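Local coordinates for transcription anti-terminator antagonist UpxZ (Bacteroides uniformis ATCC 8492, PDB 4EPZ), which probably antagonises transcription anti-termination, and so takes part in regulating capsular polysaccharide synthesis, at residues 6-20 with 61-73. Numbering follows the deposited sequence.
Sequences LSRALELQRMAHELM and NLCLALLMGYNAT
Q13 lays its CG over A65, 3.7 Å from A65 CA, as a knob in a hole formed by N61, L64, A65 and M68. The all-helical fold packs helices 5-20 and 56-72 here in near-parallel fashion; the axes of 6-20 and 61-72 come within 8.3 Å, at 32°. Small residues permit this closeness: A9, A16, A65 and A72 offer only methyls, and A65 CB comes within 3.3 Å of A9 O. At G69, a CB would crowd L12 CD2. With chi1 -77° and the chain extended beyond CG, Q13 carries its amide back along the neighbouring helix, nearly coplanar with that of N61. One NE2 then serves two acceptors, N61 OD1 almost straight (169°) on an in-plane lone pair and, more bent, N61 O, which also accepts from A65 N; N61 ND2 turns to E57 O. A leucine in place of Q13 would probably leave N61 OD1 without this donor and let the N61 amide turn more freely. Knobs run the other way too: M68, a methionine deposited as selenomethionine, has a flexible unbranched chain that bends at its third torsion and enters among Q13, A16, H17 and M20, its CE 3.6 Å from Q13 O and 3.7 Å from M20 CE.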
loop_
_atom_site.group_PDB
_atom_site.type_symbol
_atom_site.label_atom_id
_atom_site.label_comp_id
_atom_site.label_asym_id
_atom_site.label_seq_id
_atom_site.Cartn_x
_atom_site.Cartn_y
_atom_site.Cartn_z
ATOM N N LEU A 6 9.269 -13.552 -0.405
ATOM C CA LEU A 6 8.153 -13.280 0.486
ATOM C C LEU A 6 8.616 -12.671 1.807
ATOM O O LEU A 6 7.968 -11.723 2.272
ATOM C CB LEU A 6 7.344 -14.562 0.761
ATOM C CG LEU A 6 6.080 -14.379 1.624
ATOM C CD1 LEU A 6 4.999 -13.534 0.910
ATOM C CD2 LEU A 6 5.508 -15.735 2.008
ATOM N N SER A 7 9.710 -13.215 2.426
ATOM C CA SER A 7 10.238 -12.680 3.681
ATOM C C SER A 7 10.602 -11.214 3.500
ATOM O O SER A 7 10.251 -10.398 4.343
ATOM C CB SER A 7 11.458 -13.462 4.154
ATOM O OG SER A 7 11.017 -14.682 4.724
ATOM N N ARG A 8 11.289 -10.901 2.391
ATOM C CA ARG A 8 11.703 -9.545 2.034
ATOM C C ARG A 8 10.465 -8.639 1.882
ATOM O O ARG A 8 10.446 -7.514 2.364
ATOM C CB ARG A 8 12.525 -9.581 0.729
ATOM C CG ARG A 8 13.941 -10.157 0.880
ATOM C CD ARG A 8 14.603 -10.412 -0.478
ATOM N NE ARG A 8 14.851 -9.160 -1.206
ATOM C CZ ARG A 8 15.105 -9.070 -2.509
ATOM N NH1 ARG A 8 15.166 -10.163 -3.258
ATOM N NH2 ARG A 8 15.277 -7.886 -3.077
ATOM N N ALA A 9 9.431 -9.135 1.194
ATOM C CA ALA A 9 8.203 -8.341 0.992
ATOM C C ALA A 9 7.485 -8.075 2.313
ATOM O O ALA A 9 7.018 -6.952 2.550
ATOM C CB ALA A 9 7.250 -9.056 0.025
ATOM N N LEU A 10 7.376 -9.105 3.171
ATOM C CA LEU A 10 6.701 -8.902 4.446
ATOM C C LEU A 10 7.493 -7.935 5.314
ATOM O O LEU A 10 6.877 -7.137 6.016
ATOM C CB LEU A 10 6.435 -10.229 5.172
ATOM C CG LEU A 10 5.559 -11.241 4.386
ATOM C CD1 LEU A 10 5.545 -12.594 5.086
ATOM C CD2 LEU A 10 4.125 -10.696 4.127
ATOM N N GLU A 11 8.855 -7.991 5.245
ATOM C CA GLU A 11 9.735 -7.087 6.003
ATOM C C GLU A 11 9.500 -5.654 5.544
ATOM O O GLU A 11 9.319 -4.775 6.377
ATOM C CB GLU A 11 11.206 -7.457 5.805
ATOM C CG GLU A 11 11.730 -8.543 6.723
ATOM C CD GLU A 11 13.113 -9.080 6.382
ATOM O OE1 GLU A 11 13.848 -8.433 5.599
ATOM O OE2 GLU A 11 13.466 -10.157 6.916
ATOM N N LEU A 12 9.444 -5.441 4.214
ATOM C CA LEU A 12 9.181 -4.136 3.627
ATOM C C LEU A 12 7.784 -3.640 4.019
ATOM O O LEU A 12 7.653 -2.477 4.354
ATOM C CB LEU A 12 9.324 -4.153 2.094
ATOM C CG LEU A 12 9.170 -2.789 1.403
ATOM C CD1 LEU A 12 10.102 -1.692 2.036
ATOM C CD2 LEU A 12 9.447 -2.902 -0.102
ATOM N N GLN A 13 6.739 -4.501 3.972
ATOM C CA GLN A 13 5.398 -4.053 4.395
ATOM C C GLN A 13 5.421 -3.526 5.841
ATOM O O GLN A 13 4.837 -2.476 6.111
ATOM C CB GLN A 13 4.399 -5.215 4.336
ATOM C CG GLN A 13 3.944 -5.532 2.934
ATOM C CD GLN A 13 3.079 -6.766 2.933
ATOM O OE1 GLN A 13 2.416 -7.101 3.916
ATOM N NE2 GLN A 13 3.083 -7.481 1.836
ATOM N N ARG A 14 6.115 -4.276 6.729
ATOM C CA ARG A 14 6.230 -3.938 8.141
ATOM C C ARG A 14 6.979 -2.597 8.316
ATOM O O ARG A 14 6.499 -1.708 9.037
ATOM C CB ARG A 14 6.960 -5.070 8.878
ATOM C CG ARG A 14 6.052 -5.880 9.798
ATOM C CD ARG A 14 6.383 -7.366 9.895
ATOM N NE ARG A 14 7.811 -7.686 10.010
ATOM C CZ ARG A 14 8.390 -8.693 9.361
ATOM N NH1 ARG A 14 7.680 -9.459 8.543
ATOM N NH2 ARG A 14 9.682 -8.938 9.520
HETATM N N MSE A 15 8.128 -2.453 7.649
HETATM C CA MSE A 15 8.959 -1.248 7.761
HETATM C C MSE A 15 8.258 -0.026 7.198
HETATM O O MSE A 15 8.327 1.048 7.819
HETATM C CB MSE A 15 10.306 -1.442 7.084
HETATM C CG MSE A 15 11.333 -0.454 7.586
HETATM SE SE MSE A 15 13.055 -0.818 6.861
HETATM C CE MSE A 15 13.642 -2.203 8.181
ATOM N N ALA A 16 7.568 -0.185 6.042
ATOM C CA ALA A 16 6.850 0.929 5.438
ATOM C C ALA A 16 5.721 1.376 6.377
ATOM O O ALA A 16 5.525 2.571 6.580
ATOM C CB ALA A 16 6.295 0.538 4.063
ATOM N N HIS A 17 5.014 0.411 6.984
ATOM C CA HIS A 17 3.963 0.723 7.949
ATOM C C HIS A 17 4.524 1.506 9.145
ATOM O O HIS A 17 3.952 2.517 9.533
ATOM C CB HIS A 17 3.289 -0.559 8.452
ATOM C CG HIS A 17 2.174 -0.278 9.399
ATOM N ND1 HIS A 17 2.361 -0.350 10.761
ATOM C CD2 HIS A 17 0.904 0.125 9.149
ATOM C CE1 HIS A 17 1.193 -0.029 11.300
ATOM N NE2 HIS A 17 0.283 0.243 10.373
ATOM N N GLU A 18 5.643 1.025 9.695
ATOM C CA GLU A 18 6.360 1.614 10.838
ATOM C C GLU A 18 6.698 3.073 10.545
ATOM O O GLU A 18 6.454 3.959 11.370
ATOM C CB GLU A 18 7.653 0.813 11.120
ATOM C CG GLU A 18 8.469 1.332 12.300
ATOM C CD GLU A 18 9.818 0.687 12.575
ATOM O OE1 GLU A 18 10.251 -0.186 11.787
ATOM O OE2 GLU A 18 10.454 1.076 13.581
ATOM N N LEU A 19 7.241 3.310 9.348
ATOM C CA LEU A 19 7.655 4.628 8.910
ATOM C C LEU A 19 6.449 5.566 8.797
ATOM O O LEU A 19 6.518 6.698 9.276
ATOM C CB LEU A 19 8.412 4.504 7.572
ATOM C CG LEU A 19 8.993 5.760 6.923
ATOM C CD1 LEU A 19 9.787 6.649 7.930
ATOM C CD2 LEU A 19 9.871 5.376 5.754
HETATM N N MSE A 20 5.335 5.090 8.225
HETATM C CA MSE A 20 4.145 5.929 8.017
HETATM C C MSE A 20 3.403 6.253 9.320
HETATM O O MSE A 20 2.806 7.320 9.418
HETATM C CB MSE A 20 3.207 5.271 7.003
HETATM C CG MSE A 20 3.785 5.383 5.624
HETATM SE SE MSE A 20 2.644 4.833 4.179
HETATM C CE MSE A 20 2.657 2.895 4.516
ATOM N N ASN A 61 1.637 -9.872 -2.362
ATOM C CA ASN A 61 2.458 -9.396 -1.241
ATOM C C ASN A 61 3.607 -8.522 -1.742
ATOM O O ASN A 61 3.930 -7.523 -1.094
ATOM C CB ASN A 61 3.000 -10.582 -0.450
ATOM C CG ASN A 61 1.956 -11.049 0.521
ATOM O OD1 ASN A 61 1.665 -10.356 1.498
ATOM N ND2 ASN A 61 1.329 -12.188 0.251
ATOM N N LEU A 62 4.239 -8.924 -2.872
ATOM C CA LEU A 62 5.309 -8.117 -3.474
ATOM C C LEU A 62 4.776 -6.734 -3.871
ATOM O O LEU A 62 5.385 -5.702 -3.542
ATOM C CB LEU A 62 5.849 -8.839 -4.715
ATOM C CG LEU A 62 6.907 -9.919 -4.529
ATOM C CD1 LEU A 62 7.175 -10.602 -5.886
ATOM C CD2 LEU A 62 8.245 -9.298 -4.032
ATOM N N CYS A 63 3.643 -6.705 -4.595
ATOM C CA CYS A 63 3.044 -5.451 -5.044
ATOM C C CYS A 63 2.652 -4.581 -3.885
ATOM O O CYS A 63 2.855 -3.371 -3.937
ATOM C CB CYS A 63 1.850 -5.732 -5.931
ATOM S SG CYS A 63 2.334 -6.340 -7.547
ATOM N N LEU A 64 2.029 -5.180 -2.854
ATOM C CA LEU A 64 1.641 -4.385 -1.702
ATOM C C LEU A 64 2.873 -3.792 -1.017
ATOM O O LEU A 64 2.871 -2.596 -0.712
ATOM C CB LEU A 64 0.825 -5.205 -0.704
ATOM C CG LEU A 64 0.383 -4.419 0.549
ATOM C CD1 LEU A 64 -0.528 -3.239 0.175
ATOM C CD2 LEU A 64 -0.291 -5.343 1.563
ATOM N N ALA A 65 3.933 -4.608 -0.818
ATOM C CA ALA A 65 5.168 -4.093 -0.208
ATOM C C ALA A 65 5.737 -2.906 -1.010
ATOM O O ALA A 65 6.152 -1.913 -0.420
ATOM C CB ALA A 65 6.218 -5.200 -0.108
ATOM N N LEU A 66 5.738 -3.019 -2.339
ATOM C CA LEU A 66 6.321 -1.986 -3.215
ATOM C C LEU A 66 5.523 -0.717 -3.177
ATOM O O LEU A 66 6.116 0.361 -3.090
ATOM C CB LEU A 66 6.442 -2.507 -4.641
ATOM C CG LEU A 66 7.499 -3.587 -4.844
ATOM C CD1 LEU A 66 7.332 -4.235 -6.230
ATOM C CD2 LEU A 66 8.932 -2.998 -4.642
ATOM N N LEU A 67 4.178 -0.820 -3.217
ATOM C CA LEU A 67 3.321 0.371 -3.187
ATOM C C LEU A 67 3.440 1.073 -1.850
ATOM O O LEU A 67 3.533 2.307 -1.784
ATOM C CB LEU A 67 1.851 -0.010 -3.465
ATOM C CG LEU A 67 0.966 1.034 -4.129
ATOM C CD1 LEU A 67 1.694 1.757 -5.289
ATOM C CD2 LEU A 67 -0.353 0.377 -4.604
HETATM N N MSE A 68 3.409 0.284 -0.770
HETATM C CA MSE A 68 3.574 0.822 0.583
HETATM C C MSE A 68 4.964 1.479 0.761
HETATM O O MSE A 68 5.045 2.601 1.278
HETATM C CB MSE A 68 3.365 -0.274 1.632
HETATM C CG MSE A 68 1.925 -0.717 1.689
HETATM SE SE MSE A 68 1.651 -1.969 3.132
HETATM C CE MSE A 68 2.012 -0.793 4.643
ATOM N N GLY A 69 6.014 0.795 0.281
ATOM C CA GLY A 69 7.401 1.241 0.376
ATOM C C GLY A 69 7.617 2.572 -0.308
ATOM O O GLY A 69 8.092 3.529 0.313
ATOM N N TYR A 70 7.224 2.655 -1.595
ATOM C CA TYR A 70 7.391 3.901 -2.352
ATOM C C TYR A 70 6.473 5.029 -1.817
ATOM O O TYR A 70 6.837 6.204 -1.919
ATOM C CB TYR A 70 7.190 3.678 -3.852
ATOM C CG TYR A 70 8.342 2.955 -4.529
ATOM C CD1 TYR A 70 9.645 3.439 -4.444
ATOM C CD2 TYR A 70 8.122 1.805 -5.282
ATOM C CE1 TYR A 70 10.716 2.765 -5.051
ATOM C CE2 TYR A 70 9.180 1.132 -5.906
ATOM C CZ TYR A 70 10.470 1.620 -5.791
ATOM O OH TYR A 70 11.502 0.960 -6.405
ATOM N N ASN A 71 5.336 4.695 -1.184
ATOM C CA ASN A 71 4.525 5.751 -0.583
ATOM C C ASN A 71 5.097 6.187 0.748
ATOM O O ASN A 71 4.952 7.352 1.095
ATOM C CB ASN A 71 3.073 5.330 -0.386
ATOM C CG ASN A 71 2.270 5.629 -1.623
ATOM O OD1 ASN A 71 1.994 6.803 -1.951
ATOM N ND2 ASN A 71 2.054 4.606 -2.432
ATOM N N ALA A 72 5.716 5.263 1.502
ATOM C CA ALA A 72 6.261 5.559 2.836
ATOM C C ALA A 72 7.512 6.455 2.783
ATOM O O ALA A 72 7.648 7.373 3.596
ATOM C CB ALA A 72 6.604 4.272 3.567
ATOM N N THR A 73 8.449 6.142 1.889
ATOM C CA THR A 73 9.730 6.869 1.852
ATOM C C THR A 73 9.567 8.291 1.308
ATOM O O THR A 73 8.859 8.493 0.317
ATOM C CB THR A 73 10.820 6.083 1.081
ATOM O OG1 THR A 73 12.063 6.800 1.226
ATOM C CG2 THR A 73 10.490 5.880 -0.421
#